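Local coordinates for alcohol dehydrogenase superfamily protein (Novosphingobium aromaticivorans, PDB 3GAZ) that is probably an NADP-dependent oxidoreductase of the medium-chain alcohol dehydrogenase superfamily, with a GroES-like domain and a Rossmann-type nucleotide-binding domain, at residues D186-Y189 / V190-L193. Residues are numbered along the deposited sequence; the frame is centred on the assembly and turned at random.
Sequences DLEY and VRDL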
# COMPACT_ATOMS: atom_id res chain seq x y z
N ASP A 186 1.25 -8.99 35.95
CA ASP A 186 -0.07 -8.71 35.39
C ASP A 186 -1.24 -9.45 36.05
O ASP A 186 -2.40 -9.11 35.83
CB ASP A 186 -0.08 -8.99 33.89
CG ASP A 186 0.91 -8.14 33.13
OD1 ASP A 186 0.96 -6.91 33.36
OD2 ASP A 186 1.64 -8.69 32.28
N LEU A 187 -0.93 -10.47 36.86
CA LEU A 187 -1.97 -11.25 37.53
C LEU A 187 -2.94 -10.38 38.34
O LEU A 187 -4.15 -10.62 38.35
CB LEU A 187 -1.34 -12.30 38.45
CG LEU A 187 -0.56 -13.40 37.73
CD1 LEU A 187 0.15 -14.27 38.76
CD2 LEU A 187 -1.50 -14.24 36.87
N GLU A 188 -2.39 -9.38 39.01
CA GLU A 188 -3.19 -8.48 39.83
C GLU A 188 -4.07 -7.60 38.94
O GLU A 188 -5.23 -7.33 39.26
CB GLU A 188 -2.27 -7.60 40.67
CG GLU A 188 -2.99 -6.83 41.74
CD GLU A 188 -3.86 -7.73 42.57
OE1 GLU A 188 -3.38 -8.80 43.01
OE2 GLU A 188 -5.03 -7.37 42.79
N TYR A 189 -3.50 -7.15 37.83
CA TYR A 189 -4.22 -6.31 36.88
C TYR A 189 -5.41 -7.06 36.30
O TYR A 189 -6.52 -6.52 36.22
CB TYR A 189 -3.28 -5.86 35.76
CG TYR A 189 -4.01 -5.21 34.60
CD1 TYR A 189 -4.51 -3.91 34.71
CD2 TYR A 189 -4.25 -5.91 33.42
CE1 TYR A 189 -5.24 -3.33 33.67
CE2 TYR A 189 -4.98 -5.34 32.38
CZ TYR A 189 -5.47 -4.06 32.51
OH TYR A 189 -6.21 -3.50 31.48
N VAL A 190 -5.18 -8.31 35.89
CA VAL A 190 -6.24 -9.14 35.32
C VAL A 190 -7.36 -9.37 36.33
O VAL A 190 -8.55 -9.32 35.99
CB VAL A 190 -5.68 -10.50 34.85
CG1 VAL A 190 -6.83 -11.44 34.45
CG2 VAL A 190 -4.75 -10.29 33.66
N ARG A 191 -6.98 -9.63 37.58
CA ARG A 191 -7.95 -9.85 38.64
C ARG A 191 -8.83 -8.61 38.76
O ARG A 191 -10.06 -8.70 38.84
CB ARG A 191 -7.23 -10.11 39.96
CG ARG A 191 -8.15 -10.48 41.13
CD ARG A 191 -7.39 -10.38 42.45
NE ARG A 191 -6.99 -9.00 42.75
CZ ARG A 191 -7.85 -8.03 43.06
NH1 ARG A 191 -9.15 -8.28 43.13
NH2 ARG A 191 -7.40 -6.81 43.31
N ASP A 192 -8.19 -7.44 38.77
CA ASP A 192 -8.89 -6.16 38.88
C ASP A 192 -9.95 -5.97 37.80
O ASP A 192 -11.03 -5.45 38.08
CB ASP A 192 -7.89 -5.00 38.80
CG ASP A 192 -7.59 -4.41 40.16
OD1 ASP A 192 -8.50 -3.78 40.75
OD2 ASP A 192 -6.45 -4.56 40.64
N LEU A 193 -9.65 -6.39 36.58
CA LEU A 193 -10.61 -6.26 35.48
C LEU A 193 -11.88 -7.07 35.72
O LEU A 193 -12.92 -6.79 35.13
CB LEU A 193 -9.98 -6.69 34.15
CG LEU A 193 -8.97 -5.73 33.51
CD1 LEU A 193 -8.47 -6.33 32.20
CD2 LEU A 193 -9.62 -4.37 33.27
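L193, one helical turn after Y189, lays CG over one face of the tyrosine ring, with CD1 3.6 Å from CE2 of Y189. The two side chains cross at a slant, and both methyls of L193 approach the Y189 OH from the same side. Y189 reaches this position because its CG stands anti to the backbone N (chi1 169°), beside the carbonyl carbon, and the ring leans forward along the helix toward L193. On the solvent side, E188 and R191 run side by side in the same direction. A bend at chi3 of R191 (65°) turns the guanidinium so that E188 OE2 lies at its edge, almost in its plane, and receives both NE and NH2; the OE2–NH2 separation, 2.5 Å, is very short and therefore doubtful. The carboxylate is turned 44° against the guanidinium. D192 OD2 adds a long charge contact to R191 NH2 at 3.6 Å, well out of the guanidinium plane. E188 OE2 and D192 OD2 are 3.8 Å apart, a closeness R191 probably offsets. Beneath these groups runs the i to i+4 ladder of an alpha-helix, including V190 N to D186 O at 2.9 Å. R300 pairs with D186 OD1 and makes a cation-pi contact with Y189. Shortening Y189 to an alanine is likely to open a gap beside L193 and take from R300 its cation-pi partner. Helix 184-193 is the crossover of a beta-alpha-beta unit: V190 packs on strand 177-182 and I168, Y189 and L193 lean on helix 162-173, and L187 and R191 reach P197 of strand 196-199.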